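Local coordinates for peroxisomal membrane protein PEX15 (Saccharomyces cerevisiae, PDB 5VXV), which tethers the AAA-ATPases PEX1 and PEX6 to the peroxisomal membrane, for extraction of the PEX5 receptor, at residues A[91-102]-A[145-156]. Sequence-based numbering, arbitrary orientation.
Sequences LLVINKFFRCCI and GLQELIEIFIFQ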
ATOM      1  N   LEU A  91       2.496 -10.427  -2.814  1.00 15.15           N
ATOM      2  CA  LEU A  91       2.288  -9.087  -3.347  1.00 14.08           C
ATOM      3  C   LEU A  91       1.125  -8.373  -2.665  1.00 14.89           C
ATOM      4  O   LEU A  91       1.150  -7.146  -2.532  1.00 15.21           O
ATOM      5  CB  LEU A  91       2.060  -9.168  -4.854  1.00 14.67           C
ATOM      6  CG  LEU A  91       1.945  -7.845  -5.611  1.00 14.88           C
ATOM      7  CD1 LEU A  91       3.153  -6.954  -5.359  1.00 14.97           C
ATOM      8  CD2 LEU A  91       1.795  -8.124  -7.094  1.00 14.50           C
ATOM      9  N   LEU A  92       0.102  -9.110  -2.224  1.00 15.28           N
ATOM     10  CA  LEU A  92      -1.026  -8.455  -1.566  1.00 15.21           C
ATOM     11  C   LEU A  92      -0.601  -7.803  -0.255  1.00 13.79           C
ATOM     12  O   LEU A  92      -1.159  -6.769   0.131  1.00 13.98           O
ATOM     13  CB  LEU A  92      -2.162  -9.455  -1.332  1.00 16.32           C
ATOM     14  CG  LEU A  92      -2.791 -10.086  -2.580  1.00 18.73           C
ATOM     15  CD1 LEU A  92      -3.993 -10.948  -2.209  1.00 19.87           C
ATOM     16  CD2 LEU A  92      -3.199  -9.026  -3.597  1.00 20.45           C
ATOM     17  N   VAL A  93       0.385  -8.377   0.435  1.00 14.12           N
ATOM     18  CA  VAL A  93       0.892  -7.758   1.656  1.00 13.74           C
ATOM     19  C   VAL A  93       1.749  -6.545   1.323  1.00 14.11           C
ATOM     20  O   VAL A  93       1.714  -5.530   2.029  1.00 14.93           O
ATOM     21  CB  VAL A  93       1.670  -8.790   2.491  1.00 15.39           C
ATOM     22  CG1 VAL A  93       2.284  -8.135   3.718  1.00 14.67           C
ATOM     23  CG2 VAL A  93       0.743  -9.922   2.900  1.00 16.20           C
ATOM     24  N   ILE A  94       2.546  -6.637   0.256  1.00 13.49           N
ATOM     25  CA  ILE A  94       3.269  -5.471  -0.245  1.00 13.26           C
ATOM     26  C   ILE A  94       2.295  -4.333  -0.514  1.00 11.46           C
ATOM     27  O   ILE A  94       2.555  -3.174  -0.169  1.00 12.55           O
ATOM     28  CB  ILE A  94       4.075  -5.854  -1.503  1.00 13.90           C
ATOM     29  CG1 ILE A  94       5.260  -6.739  -1.106  1.00 13.47           C
ATOM     30  CG2 ILE A  94       4.569  -4.613  -2.249  1.00 14.58           C
ATOM     31  CD1 ILE A  94       5.871  -7.515  -2.250  1.00 14.63           C
ATOM     32  N   ASN A  95       1.144  -4.652  -1.110  1.00 12.11           N
ATOM     33  CA  ASN A  95       0.147  -3.625  -1.389  1.00 12.43           C
ATOM     34  C   ASN A  95      -0.417  -3.035  -0.101  1.00 12.58           C
ATOM     35  O   ASN A  95      -0.616  -1.819  -0.006  1.00 12.78           O
ATOM     36  CB  ASN A  95      -0.969  -4.206  -2.256  1.00 14.14           C
ATOM     37  CG  ASN A  95      -0.504  -4.520  -3.667  1.00 14.53           C
ATOM     38  OD1 ASN A  95       0.552  -4.058  -4.099  1.00 14.27           O
ATOM     39  ND2 ASN A  95      -1.290  -5.306  -4.393  1.00 14.52           N
ATOM     40  N   LYS A  96      -0.686  -3.881   0.901  1.00 14.61           N
ATOM     41  CA  LYS A  96      -1.119  -3.366   2.197  1.00 13.64           C
ATOM     42  C   LYS A  96      -0.082  -2.417   2.783  1.00 13.39           C
ATOM     43  O   LYS A  96      -0.429  -1.354   3.309  1.00 13.99           O
ATOM     44  CB  LYS A  96      -1.390  -4.516   3.171  1.00 12.90           C
ATOM     45  CG  LYS A  96      -2.622  -5.349   2.851  1.00 12.88           C
ATOM     46  CD  LYS A  96      -2.929  -6.346   3.960  1.00 14.25           C
ATOM     47  CE  LYS A  96      -4.141  -7.195   3.608  1.00 15.68           C
ATOM     48  NZ  LYS A  96      -4.535  -8.132   4.704  1.00 15.57           N
ATOM     49  N   PHE A  97       1.200  -2.786   2.708  1.00 12.65           N
ATOM     50  CA  PHE A  97       2.253  -1.928   3.238  1.00 13.13           C
ATOM     51  C   PHE A  97       2.243  -0.564   2.558  1.00 13.88           C
ATOM     52  O   PHE A  97       2.303   0.475   3.225  1.00 13.39           O
ATOM     53  CB  PHE A  97       3.613  -2.606   3.071  1.00 14.87           C
ATOM     54  CG  PHE A  97       4.770  -1.741   3.476  1.00 17.22           C
ATOM     55  CD1 PHE A  97       5.190  -1.689   4.796  1.00 20.09           C
ATOM     56  CD2 PHE A  97       5.434  -0.969   2.536  1.00 18.17           C
ATOM     57  CE1 PHE A  97       6.249  -0.884   5.166  1.00 19.96           C
ATOM     58  CE2 PHE A  97       6.495  -0.164   2.902  1.00 20.21           C
ATOM     59  CZ  PHE A  97       6.902  -0.121   4.218  1.00 19.80           C
ATOM     60  N   PHE A  98       2.166  -0.544   1.224  1.00 13.76           N
ATOM     61  CA  PHE A  98       2.132   0.733   0.518  1.00 12.64           C
ATOM     62  C   PHE A  98       0.922   1.559   0.940  1.00 13.53           C
ATOM     63  O   PHE A  98       1.027   2.776   1.129  1.00 13.78           O
ATOM     64  CB  PHE A  98       2.135   0.508  -0.998  1.00 13.39           C
ATOM     65  CG  PHE A  98       3.473   0.083  -1.560  1.00 13.03           C
ATOM     66  CD1 PHE A  98       4.651   0.651  -1.101  1.00 13.18           C
ATOM     67  CD2 PHE A  98       3.548  -0.885  -2.550  1.00 14.21           C
ATOM     68  CE1 PHE A  98       5.875   0.264  -1.619  1.00 14.18           C
ATOM     69  CE2 PHE A  98       4.772  -1.274  -3.071  1.00 14.74           C
ATOM     70  CZ  PHE A  98       5.935  -0.698  -2.602  1.00 13.76           C
ATOM     71  N   ARG A  99      -0.235   0.917   1.114  1.00 13.08           N
ATOM     72  CA  ARG A  99      -1.417   1.658   1.546  1.00 12.15           C
ATOM     73  C   ARG A  99      -1.208   2.260   2.932  1.00 12.60           C
ATOM     74  O   ARG A  99      -1.702   3.357   3.220  1.00 12.96           O
ATOM     75  CB  ARG A  99      -2.649   0.755   1.528  1.00 13.17           C
ATOM     76  CG  ARG A  99      -3.160   0.442   0.129  1.00 14.55           C
ATOM     77  CD  ARG A  99      -4.592  -0.081   0.154  1.00 16.48           C
ATOM     78  NE  ARG A  99      -4.689  -1.405   0.764  1.00 15.88           N
ATOM     79  CZ  ARG A  99      -4.676  -2.555   0.094  1.00 18.22           C
ATOM     80  NH1 ARG A  99      -4.571  -2.572  -1.229  1.00 19.48           N
ATOM     81  NH2 ARG A  99      -4.770  -3.699   0.754  1.00 19.21           N
ATOM     82  N   CYS A 100      -0.476   1.561   3.803  1.00 13.10           N
ATOM     83  CA  CYS A 100      -0.190   2.103   5.129  1.00 12.52           C
ATOM     84  C   CYS A 100       0.735   3.313   5.043  1.00 13.38           C
ATOM     85  O   CYS A 100       0.548   4.295   5.770  1.00 14.13           O
ATOM     86  CB  CYS A 100       0.416   1.022   6.022  1.00 13.31           C
ATOM     87  SG  CYS A 100      -0.753  -0.275   6.492  1.00 15.01           S
ATOM     88  N   CYS A 101       1.738   3.265   4.161  1.00 13.92           N
ATOM     89  CA  CYS A 101       2.587   4.435   3.952  1.00 13.27           C
ATOM     90  C   CYS A 101       1.767   5.615   3.448  1.00 13.57           C
ATOM     91  O   CYS A 101       1.977   6.758   3.871  1.00 14.63           O
ATOM     92  CB  CYS A 101       3.705   4.107   2.963  1.00 13.88           C
ATOM     93  SG  CYS A 101       4.880   2.860   3.536  1.00 16.25           S
ATOM     94  N   ILE A 102       0.823   5.351   2.544  1.00 13.65           N
ATOM     95  CA  ILE A 102      -0.039   6.404   2.019  1.00 13.45           C
ATOM     96  C   ILE A 102      -0.877   7.014   3.136  1.00 14.90           C
ATOM     97  O   ILE A 102      -1.075   8.232   3.192  1.00 14.12           O
ATOM     98  CB  ILE A 102      -0.918   5.835   0.889  1.00 13.38           C
ATOM     99  CG1 ILE A 102      -0.051   5.495  -0.328  1.00 13.92           C
ATOM    100  CG2 ILE A 102      -2.028   6.811   0.502  1.00 15.42           C
ATOM    101  CD1 ILE A 102      -0.722   4.578  -1.327  1.00 14.59           C
ATOM    102  N   GLY A 145      -2.813  -9.310  -7.943  1.00 15.60           N
ATOM    103  CA  GLY A 145      -2.007  -8.454  -7.089  1.00 15.11           C
ATOM    104  C   GLY A 145      -1.320  -7.346  -7.862  1.00 14.88           C
ATOM    105  O   GLY A 145      -1.180  -6.223  -7.366  1.00 13.62           O
ATOM    106  N   LEU A 146      -0.880  -7.643  -9.088  1.00 14.87           N
ATOM    107  CA  LEU A 146      -0.205  -6.632  -9.897  1.00 12.90           C
ATOM    108  C   LEU A 146      -1.179  -5.556 -10.360  1.00 12.83           C
ATOM    109  O   LEU A 146      -0.854  -4.365 -10.318  1.00 13.23           O
ATOM    110  CB  LEU A 146       0.490  -7.290 -11.091  1.00 13.26           C
ATOM    111  CG  LEU A 146       1.244  -6.348 -12.034  1.00 12.91           C
ATOM    112  CD1 LEU A 146       2.230  -5.469 -11.278  1.00 14.85           C
ATOM    113  CD2 LEU A 146       1.964  -7.150 -13.107  1.00 13.00           C
ATOM    114  N   GLN A 147      -2.384  -5.946 -10.789  1.00 13.12           N
ATOM    115  CA  GLN A 147      -3.408  -4.950 -11.089  1.00 13.65           C
ATOM    116  C   GLN A 147      -3.631  -4.034  -9.892  1.00 12.66           C
ATOM    117  O   GLN A 147      -3.682  -2.809 -10.034  1.00 13.38           O
ATOM    118  CB  GLN A 147      -4.727  -5.620 -11.488  1.00 15.70           C
ATOM    119  CG  GLN A 147      -5.827  -4.605 -11.815  1.00 18.09           C
ATOM    120  CD  GLN A 147      -7.191  -5.231 -12.026  1.00 23.73           C
ATOM    121  OE1 GLN A 147      -7.365  -6.441 -11.896  1.00 27.02           O
ATOM    122  NE2 GLN A 147      -8.173  -4.398 -12.345  1.00 25.00           N
ATOM    123  N   GLU A 148      -3.760  -4.617  -8.697  1.00 12.77           N
ATOM    124  CA  GLU A 148      -3.995  -3.807  -7.505  1.00 13.31           C
ATOM    125  C   GLU A 148      -2.836  -2.853  -7.255  1.00 12.88           C
ATOM    126  O   GLU A 148      -3.046  -1.690  -6.889  1.00 13.79           O
ATOM    127  CB  GLU A 148      -4.220  -4.708  -6.287  1.00 16.03           C
ATOM    128  CG  GLU A 148      -4.548  -3.940  -5.006  1.00 19.78           C
ATOM    129  CD  GLU A 148      -4.822  -4.847  -3.818  1.00 25.91           C
ATOM    130  OE1 GLU A 148      -3.891  -5.539  -3.358  1.00 24.44           O
ATOM    131  OE2 GLU A 148      -5.976  -4.867  -3.342  1.00 32.24           O
ATOM    132  N   LEU A 149      -1.605  -3.332  -7.439  1.00 12.11           N
ATOM    133  CA  LEU A 149      -0.429  -2.499  -7.204  1.00 13.39           C
ATOM    134  C   LEU A 149      -0.434  -1.274  -8.112  1.00 14.22           C
ATOM    135  O   LEU A 149      -0.192  -0.147  -7.659  1.00 13.37           O
ATOM    136  CB  LEU A 149       0.838  -3.330  -7.416  1.00 13.67           C
ATOM    137  CG  LEU A 149       2.173  -2.583  -7.367  1.00 13.47           C
ATOM    138  CD1 LEU A 149       2.382  -1.930  -6.009  1.00 16.21           C
ATOM    139  CD2 LEU A 149       3.313  -3.531  -7.699  1.00 14.43           C
ATOM    140  N   ILE A 150      -0.706  -1.470  -9.402  1.00 13.43           N
ATOM    141  CA  ILE A 150      -0.712  -0.337 -10.320  1.00 12.93           C
ATOM    142  C   ILE A 150      -1.855   0.610  -9.978  1.00 13.01           C
ATOM    143  O   ILE A 150      -1.712   1.835 -10.071  1.00 13.22           O
ATOM    144  CB  ILE A 150      -0.793  -0.819 -11.780  1.00 14.69           C
ATOM    145  CG1 ILE A 150       0.347  -1.798 -12.092  1.00 15.70           C
ATOM    146  CG2 ILE A 150      -0.741   0.370 -12.734  1.00 15.03           C
ATOM    147  CD1 ILE A 150       1.743  -1.243 -11.863  1.00 16.43           C
ATOM    148  N   GLU A 151      -2.997   0.068  -9.556  1.00 13.74           N
ATOM    149  CA  GLU A 151      -4.131   0.931  -9.254  1.00 14.24           C
ATOM    150  C   GLU A 151      -3.914   1.710  -7.959  1.00 13.19           C
ATOM    151  O   GLU A 151      -4.417   2.830  -7.826  1.00 14.69           O
ATOM    152  CB  GLU A 151      -5.414   0.101  -9.225  1.00 17.83           C
ATOM    153  CG  GLU A 151      -5.798  -0.381 -10.627  1.00 20.27           C
ATOM    154  CD  GLU A 151      -7.192  -0.962 -10.716  1.00 25.21           C
ATOM    155  OE1 GLU A 151      -7.857  -1.096  -9.667  1.00 28.28           O
ATOM    156  OE2 GLU A 151      -7.622  -1.285 -11.847  1.00 22.58           O
ATOM    157  N   ILE A 152      -3.145   1.167  -7.009  1.00 14.66           N
ATOM    158  CA  ILE A 152      -2.721   1.977  -5.867  1.00 13.94           C
ATOM    159  C   ILE A 152      -1.891   3.159  -6.349  1.00 13.25           C
ATOM    160  O   ILE A 152      -2.125   4.309  -5.965  1.00 13.90           O
ATOM    161  CB  ILE A 152      -1.934   1.127  -4.852  1.00 14.14           C
ATOM    162  CG1 ILE A 152      -2.841   0.094  -4.185  1.00 14.86           C
ATOM    163  CG2 ILE A 152      -1.300   2.022  -3.781  1.00 15.04           C
ATOM    164  CD1 ILE A 152      -2.085  -0.959  -3.393  1.00 14.56           C
ATOM    165  N   PHE A 153      -0.900   2.885  -7.198  1.00 12.75           N
ATOM    166  CA  PHE A 153      -0.034   3.945  -7.699  1.00 13.03           C
ATOM    167  C   PHE A 153      -0.849   5.045  -8.368  1.00 13.83           C
ATOM    168  O   PHE A 153      -0.658   6.232  -8.088  1.00 13.96           O
ATOM    169  CB  PHE A 153       0.990   3.354  -8.671  1.00 13.55           C
ATOM    170  CG  PHE A 153       2.002   4.348  -9.171  1.00 14.49           C
ATOM    171  CD1 PHE A 153       1.749   5.102 -10.303  1.00 15.26           C
ATOM    172  CD2 PHE A 153       3.208   4.520  -8.511  1.00 16.53           C
ATOM    173  CE1 PHE A 153       2.676   6.016 -10.766  1.00 16.39           C
ATOM    174  CE2 PHE A 153       4.140   5.432  -8.972  1.00 15.59           C
ATOM    175  CZ  PHE A 153       3.872   6.181 -10.099  1.00 16.40           C
ATOM    176  N   ILE A 154      -1.778   4.666  -9.247  1.00 13.89           N
ATOM    177  CA  ILE A 154      -2.525   5.663 -10.009  1.00 13.66           C
ATOM    178  C   ILE A 154      -3.566   6.351  -9.131  1.00 13.40           C
ATOM    179  O   ILE A 154      -3.611   7.584  -9.048  1.00 14.63           O
ATOM    180  CB  ILE A 154      -3.167   5.015 -11.249  1.00 14.87           C
ATOM    181  CG1 ILE A 154      -2.073   4.540 -12.209  1.00 19.11           C
ATOM    182  CG2 ILE A 154      -4.102   6.003 -11.949  1.00 17.25           C
ATOM    183  CD1 ILE A 154      -2.576   3.781 -13.421  1.00 23.24           C
ATOM    184  N   PHE A 155      -4.422   5.571  -8.465  1.00 12.98           N
ATOM    185  CA  PHE A 155      -5.587   6.164  -7.814  1.00 13.77           C
ATOM    186  C   PHE A 155      -5.257   6.736  -6.439  1.00 15.24           C
ATOM    187  O   PHE A 155      -5.826   7.757  -6.041  1.00 15.93           O
ATOM    188  CB  PHE A 155      -6.710   5.131  -7.701  1.00 14.28           C
ATOM    189  CG  PHE A 155      -7.252   4.677  -9.028  1.00 15.14           C
ATOM    190  CD1 PHE A 155      -7.655   5.600  -9.978  1.00 16.24           C
ATOM    191  CD2 PHE A 155      -7.351   3.330  -9.327  1.00 16.95           C
ATOM    192  CE1 PHE A 155      -8.148   5.188 -11.202  1.00 19.02           C
ATOM    193  CE2 PHE A 155      -7.842   2.912 -10.547  1.00 19.15           C
ATOM    194  CZ  PHE A 155      -8.240   3.841 -11.487  1.00 19.63           C
ATOM    195  N   GLN A 156      -4.360   6.099  -5.689  1.00 15.13           N
ATOM    196  CA  GLN A 156      -4.051   6.595  -4.355  1.00 14.97           C
ATOM    197  C   GLN A 156      -2.902   7.594  -4.341  1.00 15.07           C
ATOM    198  O   GLN A 156      -2.916   8.524  -3.526  1.00 18.08           O
ATOM    199  CB  GLN A 156      -3.731   5.428  -3.415  1.00 16.54           C
ATOM    200  CG  GLN A 156      -4.878   4.439  -3.263  1.00 21.77           C
ATOM    201  CD  GLN A 156      -4.889   3.750  -1.910  1.00 30.77           C
ATOM    202  OE1 GLN A 156      -4.393   4.288  -0.919  1.00 31.28           O
ATOM    203  NE2 GLN A 156      -5.464   2.554  -1.862  1.00 36.34           N
TER
HETATM  204  O   HOH W   1      -3.846  -6.136  -0.690  1.00 15.16           O
HETATM  205  O   HOH W   2      -4.165   4.084   2.020  1.00 23.20           O
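N95 projects from helix 91-102 as a knob into the hole formed by G145, E148, L149 and I152. With CG beside the backbone N and anti to the carbonyl carbon (chi1 -69°), its amide reaches across to helix 145-156 and spends both N-H groups there. ND2 meets a lone pair of G145 O in the carbonyl plane at 3.1 Å, and donates at 2.8 Å to the anti lone pair of E148 OE1, whose carboxylate is turned 75° from the amide. Replacing N95 by alanine removes both bonds and is likely to leave G145 O and E148 OE1 without this donor and a gap beside L149 and I152. L91 CD2 lies 3.3 Å from G145 C, and a CB on G145 would come tight against that methyl, so glycine suits the place. At the more exposed side, R99 NH2 is salt-bridged to D50, its main partner, while NH1 forms a weak salt bridge with E148 OE2 (3.4 Å); a water joins R99 NH2, E148 OE1 and L92 O. Further along, branched I102 and I152 pack together. The helices run nearly parallel, 15° apart, within this mainly helical, predicted cytoplasmic domain; helix 112-136 connects them and packs against L91 and I102, helix 39-51 flanks the first helix and helix 196-217 the second.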